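Local coordinates for sulfide-quinone reductase (PDB 3HYW), which oxidises hydrogen sulfide with an FAD cofactor, passes the electrons to a quinone in the membrane and builds up polysulfur as its product, at residues A[313-316]-A[317-321]; A[398-401]-A[402-405]; A[13-16]-A[17-21]. All coordinates share one frame; numbering follows the deposited sequence.

Contact 1 (A[313-316]-A[317-321]); sequences TGMM and IEQMA. With FAD (flavin-adenine dinucleotide), chain G.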
loop_
_atom_site.group_PDB
_atom_site.type_symbol
_atom_site.label_atom_id
_atom_site.label_comp_id
_atom_site.label_asym_id
_atom_site.label_seq_id
_atom_site.Cartn_x
_atom_site.Cartn_y
_atom_site.Cartn_z
ATOM N N THR A 313 -14.533 8.728 22.081
ATOM C CA THR A 313 -13.503 9.761 22.134
ATOM C C THR A 313 -14.035 11.018 22.817
ATOM O O THR A 313 -15.240 11.143 23.048
ATOM C CB THR A 313 -13.000 10.139 20.723
ATOM O OG1 THR A 313 -13.934 11.021 20.089
ATOM C CG2 THR A 313 -12.802 8.913 19.867
ATOM N N GLY A 314 -13.123 11.941 23.126
ATOM C CA GLY A 314 -13.460 13.198 23.793
ATOM C C GLY A 314 -14.562 13.984 23.112
ATOM O O GLY A 314 -15.514 14.407 23.760
ATOM N N MET A 315 -14.437 14.185 21.804
ATOM C CA MET A 315 -15.455 14.922 21.050
ATOM C C MET A 315 -16.829 14.238 21.049
ATOM O O MET A 315 -17.852 14.909 21.192
ATOM C CB MET A 315 -14.985 15.219 19.626
ATOM C CG MET A 315 -16.086 15.761 18.730
ATOM S SD MET A 315 -15.502 16.179 17.080
ATOM C CE MET A 315 -15.130 17.896 17.321
ATOM N N MET A 316 -16.847 12.914 20.893
ATOM C CA MET A 316 -18.096 12.143 20.956
ATOM C C MET A 316 -18.807 12.341 22.289
ATOM O O MET A 316 -20.024 12.509 22.330
ATOM C CB MET A 316 -17.821 10.653 20.777
ATOM C CG MET A 316 -17.238 10.277 19.417
ATOM S SD MET A 316 -16.636 8.580 19.378
ATOM C CE MET A 316 -18.177 7.674 19.503
ATOM N N ILE A 317 -18.023 12.306 23.365
ATOM C CA ILE A 317 -18.514 12.417 24.731
ATOM C C ILE A 317 -19.020 13.824 25.066
ATOM O O ILE A 317 -20.024 13.973 25.764
ATOM C CB ILE A 317 -17.421 11.980 25.735
ATOM C CG1 ILE A 317 -17.114 10.494 25.545
ATOM C CG2 ILE A 317 -17.854 12.264 27.191
ATOM C CD1 ILE A 317 -15.894 10.029 26.268
ATOM N N GLU A 318 -18.318 14.849 24.585
ATOM C CA GLU A 318 -18.782 16.228 24.722
ATOM C C GLU A 318 -20.132 16.416 24.031
ATOM O O GLU A 318 -21.004 17.124 24.536
ATOM C CB GLU A 318 -17.764 17.211 24.128
ATOM C CG GLU A 318 -16.474 17.369 24.940
ATOM C CD GLU A 318 -15.527 18.381 24.317
ATOM O OE1 GLU A 318 -15.998 19.391 23.752
ATOM O OE2 GLU A 318 -14.301 18.164 24.378
ATOM N N GLN A 319 -20.283 15.791 22.864
ATOM C CA GLN A 319 -21.548 15.791 22.132
ATOM C C GLN A 319 -22.659 15.021 22.863
ATOM O O GLN A 319 -23.798 15.482 22.883
ATOM C CB GLN A 319 -21.341 15.238 20.722
ATOM C CG GLN A 319 -20.417 16.117 19.879
ATOM C CD GLN A 319 -20.070 15.504 18.549
ATOM O OE1 GLN A 319 -20.351 14.334 18.309
ATOM N NE2 GLN A 319 -19.450 16.289 17.669
ATOM N N MET A 320 -22.327 13.858 23.444
ATOM C CA MET A 320 -23.246 13.126 24.338
ATOM C C MET A 320 -23.700 14.026 25.468
ATOM O O MET A 320 -24.881 14.083 25.777
ATOM C CB MET A 320 -22.564 11.918 24.977
ATOM C CG MET A 320 -22.267 10.769 24.048
ATOM S SD MET A 320 -21.209 9.599 24.897
ATOM C CE MET A 320 -20.702 8.543 23.545
ATOM N N ALA A 321 -22.740 14.702 26.090
ATOM C CA ALA A 321 -23.001 15.614 27.203
ATOM C C ALA A 321 -23.931 16.763 26.835
ATOM O O ALA A 321 -24.838 17.084 27.609
ATOM C CB ALA A 321 -21.687 16.153 27.768
HETATM P PA FAD G . -13.365 9.457 32.675
HETATM O O1A FAD G . -12.946 10.782 32.093
HETATM O O2A FAD G . -12.332 8.395 32.902
HETATM O O5B FAD G . -14.105 9.796 34.051
HETATM C C5B FAD G . -14.790 8.840 34.843
HETATM C C4B FAD G . -14.920 9.438 36.236
HETATM O O4B FAD G . -15.814 8.654 37.026
HETATM C C3B FAD G . -13.588 9.422 36.968
HETATM O O3B FAD G . -13.446 10.653 37.686
HETATM C C2B FAD G . -13.718 8.254 37.926
HETATM O O2B FAD G . -12.904 8.420 39.085
HETATM C C1B FAD G . -15.197 8.302 38.263
HETATM N N9A FAD G . -15.777 7.025 38.760
HETATM C C8A FAD G . -15.515 5.775 38.319
HETATM N N7A FAD G . -16.273 4.897 39.023
HETATM C C5A FAD G . -17.005 5.610 39.912
HETATM C C6A FAD G . -17.940 5.271 40.888
HETATM N N6A FAD G . -18.279 3.978 41.093
HETATM N N1A FAD G . -18.515 6.252 41.634
HETATM C C2A FAD G . -18.192 7.543 41.445
HETATM N N3A FAD G . -17.291 7.896 40.514
HETATM C C4A FAD G . -16.691 6.950 39.735
HETATM N N1 FAD G . -10.014 10.709 23.652
HETATM C C2 FAD G . -9.727 11.675 22.738
HETATM O O2 FAD G . -10.651 12.239 22.119
HETATM N N3 FAD G . -8.451 12.053 22.488
HETATM C C4 FAD G . -7.431 11.469 23.149
HETATM O O4 FAD G . -6.137 11.827 22.903
HETATM C C4X FAD G . -7.700 10.477 24.086
HETATM N N5 FAD G . -6.673 9.890 24.741
HETATM C C5X FAD G . -6.911 8.930 25.661
HETATM C C6 FAD G . -5.832 8.348 26.336
HETATM C C7 FAD G . -6.046 7.350 27.281
HETATM C C7M FAD G . -4.847 6.742 27.984
HETATM C C8 FAD G . -7.354 6.936 27.549
HETATM C C8M FAD G . -7.660 5.851 28.564
HETATM C C9 FAD G . -8.425 7.519 26.867
HETATM C C9A FAD G . -8.222 8.535 25.919
HETATM N N10 FAD G . -9.264 9.126 25.262
HETATM C C10 FAD G . -9.016 10.091 24.340
HETATM C "C1'" FAD G . -10.649 8.652 25.489
HETATM C "C2'" FAD G . -11.616 9.460 26.330
HETATM O "O2'" FAD G . -11.629 10.827 25.901
HETATM C "C3'" FAD G . -11.257 9.294 27.807
HETATM O "O3'" FAD G . -11.304 7.888 28.153
HETATM C "C4'" FAD G . -12.206 10.080 28.701
HETATM O "O4'" FAD G . -11.586 10.224 29.986
HETATM C "C5'" FAD G . -13.550 9.372 28.839
HETATM O "O5'" FAD G . -14.445 10.175 29.601
HETATM P P FAD G . -15.459 9.543 30.684
HETATM O O1P FAD G . -16.190 10.687 31.336
HETATM O O2P FAD G . -16.255 8.415 30.064
HETATM O O3P FAD G . -14.508 8.810 31.760
#
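Ile317 N bonds back to Thr313 O at 3.0 Å, opening a ladder of i to i+4 bonds in which Glu318 N reaches Gly314 O, Gln319 N Met315 O and Met320 N Met316 O. These rungs form the first turns of helix 314-332, whose amino end meets the flavin of this FAD-dependent disulfide-reductase-type fold, with Thr313 at the N-cap position. In the first turn Gly314 N points out of the helix and donates to FAD O2, on the isoalloxazine, at 2.7 Å. With its N-terminus so close to the pyrimidine carbonyl, the helix would be expected to stabilise negative charge on a reduced flavin. Thr313 packs beside the same oxygen through CB, 3.4 Å from FAD O2. Ile317 follows the cofactor further: with CG1 anti to its own carbonyl carbon (chi1 -65°), its chain runs back along the helix over Thr313 O and puts CD1 against C5' of the ribityl chain. On the quinone side, Glu318 CG lies over Gly314 O, and both residues, like Met315, touch the bound decylubiquinone. The Met315 and Gln319 side chains cross at a slant, Gln319 coming up from the next turn; the amide has its hydrogen-bond partner elsewhere, NE2 meeting Ser344 OG. With CG beside the backbone N (chi1 -64°) and the chain extended to SD, Met316 SD comes 3.4 Å from Thr313 N in a weak, nearly straight bond; the bend at chi3 only turns CE. Between Met315 and Gln319 the nearest side-chain atoms are CG and NE2, 3.6 Å apart.

Contact 2 (A[398-401]-A[402-405]); sequences IAPS and FEEK. With DCQ (2-decyl-5,6-dimethoxy-3-methylcyclohexa-2,5-diene-1,4-dione), chain H.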
loop_
_atom_site.group_PDB
_atom_site.type_symbol
_atom_site.label_atom_id
_atom_site.label_comp_id
_atom_site.label_asym_id
_atom_site.label_seq_id
_atom_site.Cartn_x
_atom_site.Cartn_y
_atom_site.Cartn_z
ATOM N N ILE A 398 -17.668 23.927 29.452
ATOM C CA ILE A 398 -17.031 22.937 28.571
ATOM C C ILE A 398 -17.491 23.146 27.124
ATOM O O ILE A 398 -16.882 22.619 26.193
ATOM C CB ILE A 398 -17.289 21.451 29.025
ATOM C CG1 ILE A 398 -16.888 21.228 30.492
ATOM C CG2 ILE A 398 -16.538 20.438 28.145
ATOM C CD1 ILE A 398 -15.422 21.543 30.824
ATOM N N ALA A 399 -18.550 23.932 26.942
ATOM C CA ALA A 399 -19.090 24.173 25.607
ATOM C C ALA A 399 -19.289 25.665 25.301
ATOM O O ALA A 399 -20.419 26.108 25.094
ATOM C CB ALA A 399 -20.393 23.395 25.412
ATOM N N PRO A 400 -18.189 26.447 25.258
ATOM C CA PRO A 400 -18.330 27.868 24.917
ATOM C C PRO A 400 -18.900 28.017 23.506
ATOM O O PRO A 400 -18.496 27.276 22.606
ATOM C CB PRO A 400 -16.893 28.390 24.943
ATOM C CG PRO A 400 -16.082 27.371 25.621
ATOM C CD PRO A 400 -16.780 26.062 25.466
ATOM N N SER A 401 -19.822 28.962 23.323
ATOM C CA SER A 401 -20.503 29.153 22.039
ATOM C C SER A 401 -19.563 29.274 20.831
ATOM O O SER A 401 -19.883 28.760 19.753
ATOM C CB SER A 401 -21.447 30.362 22.088
ATOM O OG SER A 401 -20.725 31.575 21.963
ATOM N N PHE A 402 -18.411 29.929 21.020
ATOM C CA PHE A 402 -17.433 30.128 19.935
ATOM C C PHE A 402 -16.825 28.822 19.423
ATOM O O PHE A 402 -16.498 28.715 18.241
ATOM C CB PHE A 402 -16.315 31.111 20.335
ATOM C CG PHE A 402 -15.201 30.484 21.135
ATOM C CD1 PHE A 402 -15.224 30.512 22.526
ATOM C CD2 PHE A 402 -14.119 29.879 20.497
ATOM C CE1 PHE A 402 -14.193 29.914 23.276
ATOM C CE2 PHE A 402 -13.096 29.278 21.232
ATOM C CZ PHE A 402 -13.132 29.301 22.628
ATOM N N GLU A 403 -16.654 27.849 20.314
ATOM C CA GLU A 403 -16.050 26.574 19.937
ATOM C C GLU A 403 -16.908 25.850 18.904
ATOM O O GLU A 403 -16.386 25.361 17.904
ATOM C CB GLU A 403 -15.802 25.690 21.157
ATOM C CG GLU A 403 -15.159 24.346 20.814
ATOM C CD GLU A 403 -14.801 23.517 22.037
ATOM O OE1 GLU A 403 -14.763 24.066 23.165
ATOM O OE2 GLU A 403 -14.541 22.310 21.862
ATOM N N GLU A 404 -18.213 25.785 19.157
ATOM C CA GLU A 404 -19.169 25.225 18.191
ATOM C C GLU A 404 -19.106 25.969 16.852
ATOM O O GLU A 404 -19.102 25.346 15.789
ATOM C CB GLU A 404 -20.602 25.257 18.743
ATOM C CG GLU A 404 -21.609 24.528 17.848
ATOM C CD GLU A 404 -23.039 24.589 18.362
ATOM O OE1 GLU A 404 -23.234 24.681 19.594
ATOM O OE2 GLU A 404 -23.972 24.540 17.525
ATOM N N LYS A 405 -19.049 27.299 16.902
ATOM C CA LYS A 405 -18.939 28.092 15.676
ATOM C C LYS A 405 -17.653 27.775 14.906
ATOM O O LYS A 405 -17.693 27.558 13.699
ATOM C CB LYS A 405 -19.091 29.601 15.956
ATOM C CG LYS A 405 -20.497 29.972 16.448
ATOM C CD LYS A 405 -20.734 31.464 16.601
ATOM C CE LYS A 405 -22.074 31.723 17.295
ATOM N NZ LYS A 405 -22.404 33.174 17.398
HETATM O O2 DCQ H . -12.799 16.567 21.949
HETATM C C2 DCQ H . -11.959 17.173 21.067
HETATM C C3 DCQ H . -10.730 16.588 20.786
HETATM O O3 DCQ H . -10.380 15.398 21.378
HETATM C C3M DCQ H . -9.730 15.327 22.647
HETATM C C4 DCQ H . -9.866 17.202 19.890
HETATM O O4 DCQ H . -8.654 16.621 19.606
HETATM C C4M DCQ H . -7.439 17.136 20.149
HETATM C C5 DCQ H . -10.231 18.398 19.281
HETATM O O5 DCQ H . -9.372 18.991 18.403
HETATM C C1 DCQ H . -12.328 18.372 20.461
HETATM C C1M DCQ H . -13.669 18.984 20.790
HETATM C C6 DCQ H . -11.457 18.992 19.565
HETATM C C7 DCQ H . -11.838 20.298 18.890
HETATM C C8 DCQ H . -11.076 21.482 19.477
HETATM C C9 DCQ H . -11.973 22.708 19.595
HETATM C C10 DCQ H . -11.443 23.872 18.764
HETATM C C11 DCQ H . -10.946 24.998 19.663
HETATM C C12 DCQ H . -11.496 26.347 19.218
HETATM C C13 DCQ H . -10.421 27.175 18.519
HETATM C C14 DCQ H . -10.811 28.649 18.446
HETATM C C15 DCQ H . -9.848 29.441 17.567
HETATM C C16 DCQ H . -9.848 30.903 17.959
#
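Glu403 OE1 is held by two groups of helix 376-395, a salt bridge from Lys392 NZ and a hydrogen bond with Tyr388 OH, while CD of Pro400 lies 3.7 Å from this OE1. Lys392 NZ also donates to Ile398 O, so one ammonium group ties the carboxylate to the loop before it. Pro400 is the N-cap of helix 401-411, and its carbonyl takes the first bond of the turn: Glu403 N reaches Pro400 O at 3.0 Å, from well above the carbonyl plane (47° out of it). The next, from Lys405 N to Ser401 O, is weak. With CG anti to the backbone N (chi1 -180°) and the chain extended, Glu403 carries its carboxylate to the quinone, where OE2 lies 3.4 Å from DCQ C9 and also near the ring methyl C1M. Phe402 takes chi1 82°, which places CG between the backbone N and carbonyl carbon and lays the ring alongside Pro400; Pro400 CB meets Phe402 CE1 at 3.5 Å. At its far edge the ring receives the decyl tail, Phe402 CE2 being 3.7 Å from DCQ C14. With an alanine here, Pro400 CB and the tail near DCQ C14 would probably lose the ring that lies between them, leaving a gap along the tail. The two neighbouring side chains thus differ in chemistry: a carboxylate salt-bridged to Lys392 stands beside the inner tail, and an apolar ring borders the outer tail, consistent with a site for a lipid-soluble quinone in a monotopic membrane protein.

Contact 3 (A[13-16]-A[17-21]); sequences GGIA and TAYNL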
loop_
_atom_site.group_PDB
_atom_site.type_symbol
_atom_site.label_atom_id
_atom_site.label_comp_id
_atom_site.label_asym_id
_atom_site.label_seq_id
_atom_site.Cartn_x
_atom_site.Cartn_y
_atom_site.Cartn_z
ATOM N N GLY A 13 -17.033 13.247 30.698
ATOM C CA GLY A 13 -18.475 13.170 30.509
ATOM C C GLY A 13 -19.290 13.802 31.622
ATOM O O GLY A 13 -20.256 14.517 31.356
ATOM N N GLY A 14 -18.898 13.522 32.867
ATOM C CA GLY A 14 -19.578 14.045 34.053
ATOM C C GLY A 14 -19.464 15.551 34.203
ATOM O O GLY A 14 -20.470 16.244 34.409
ATOM N N ILE A 15 -18.238 16.055 34.100
ATOM C CA ILE A 15 -17.994 17.499 34.124
ATOM C C ILE A 15 -18.722 18.213 32.975
ATOM O O ILE A 15 -19.378 19.219 33.203
ATOM C CB ILE A 15 -16.467 17.842 34.132
ATOM C CG1 ILE A 15 -15.779 17.293 35.396
ATOM C CG2 ILE A 15 -16.224 19.360 33.965
ATOM C CD1 ILE A 15 -16.124 18.019 36.710
ATOM N N ALA A 16 -18.617 17.688 31.752
ATOM C CA ALA A 16 -19.275 18.311 30.598
ATOM C C ALA A 16 -20.788 18.383 30.770
ATOM O O ALA A 16 -21.396 19.410 30.484
ATOM C CB ALA A 16 -18.913 17.579 29.298
ATOM N N THR A 17 -21.394 17.298 31.246
ATOM C CA THR A 17 -22.839 17.274 31.475
ATOM C C THR A 17 -23.254 18.237 32.596
ATOM O O THR A 17 -24.177 19.019 32.418
ATOM C CB THR A 17 -23.370 15.837 31.743
ATOM O OG1 THR A 17 -22.772 14.925 30.810
ATOM C CG2 THR A 17 -24.892 15.792 31.567
ATOM N N ALA A 18 -22.567 18.182 33.737
ATOM C CA ALA A 18 -22.836 19.098 34.852
ATOM C C ALA A 18 -22.708 20.576 34.464
ATOM O O ALA A 18 -23.583 21.374 34.805
ATOM C CB ALA A 18 -21.944 18.781 36.044
ATOM N N TYR A 19 -21.628 20.934 33.764
ATOM C CA TYR A 19 -21.434 22.318 33.323
ATOM C C TYR A 19 -22.478 22.726 32.282
ATOM O O TYR A 19 -22.988 23.847 32.327
ATOM C CB TYR A 19 -20.023 22.540 32.763
ATOM C CG TYR A 19 -18.882 22.578 33.778
ATOM C CD1 TYR A 19 -19.043 22.105 35.086
ATOM C CD2 TYR A 19 -17.619 23.033 33.402
ATOM C CE1 TYR A 19 -17.983 22.124 35.995
ATOM C CE2 TYR A 19 -16.560 23.045 34.296
ATOM C CZ TYR A 19 -16.745 22.595 35.585
ATOM O OH TYR A 19 -15.685 22.612 36.462
ATOM N N ASN A 20 -22.802 21.820 31.358
ATOM C CA ASN A 20 -23.810 22.113 30.329
ATOM C C ASN A 20 -25.166 22.390 30.978
ATOM O O ASN A 20 -25.835 23.358 30.632
ATOM C CB ASN A 20 -23.956 20.971 29.318
ATOM C CG ASN A 20 -22.858 20.951 28.265
ATOM O OD1 ASN A 20 -22.416 21.988 27.771
ATOM N ND2 ASN A 20 -22.430 19.751 27.900
ATOM N N LEU A 21 -25.546 21.540 31.931
ATOM C CA LEU A 21 -26.769 21.724 32.711
ATOM C C LEU A 21 -26.786 23.030 33.497
ATOM O O LEU A 21 -27.806 23.732 33.528
ATOM C CB LEU A 21 -26.973 20.542 33.657
ATOM C CG LEU A 21 -27.500 19.241 33.044
ATOM C CD1 LEU A 21 -27.340 18.112 34.042
ATOM C CD2 LEU A 21 -28.967 19.382 32.611
#
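Thr17 grips Gly13 O twice, through OG1 at 2.6 Å and through its amide N, the two donors arriving from opposite faces of the carbonyl plane. This is helix 12-24 of the Rossmann-type beta-alpha-beta unit, the helix that follows strand 4-8 and the glycine-rich turn, where the amide of Gly13 donates to an FAD phosphate oxygen. The hydroxyl reaches back because OG1 stands anti to its own carbonyl carbon, beside the backbone N (chi1 -44°), so that it leans towards the preceding turn and satisfies its donor within the helix. The regular ladder continues with Ala18 N on Gly14 O, Tyr19 N on Ile15 O and Asn20 N on Ala16 O, the last at 2.9 Å. Ala18 CB packs close to Gly14 O, and beyond the helix it touches Ile30 and Leu32 of strand 29-33, so this small side chain faces the sheet. Asn20 ND2 also lies 2.8 Å from Ala16 O, but the angle is too poor for a hydrogen bond; that oxygen takes the Asn20 backbone N instead. The CH-pi contact joins Tyr19 and Ile15, whose side chains run side by side in the same direction. The phenol oxygen of Tyr19 bonds to Val393 O, and Phe69 meets the ring edge-to-face, contacts that probably restrict the ring's rotation. Ile15 puts its CG2 branch anti to the backbone N and under the tyrosine, against one face of the ring: CG2 sits 3.7 Å from the centroid of the Tyr19 ring, 12° off its normal.

From the N terminus, contact 3 comes first, within helix 12-24 of the beta-alpha-beta unit; contact 1 follows far along the chain at the start of helix 314-332, and contact 2 last, where the loop after helix 376-395 enters helix 401-411. Each is local and closes no long loop; they stand in series, neither nesting nor crossing. In space they converge. Ala321 packs against Ala16 and Thr17, and Ile317 against Gly13, joining the two FAD-binding helices. Ile398 and Ala399 of contact 2 cover Ile15, Ala16, Tyr19 and Asn20. Glu318 and Glu403 approach beside the quinone, with Lys392 near both carboxylates.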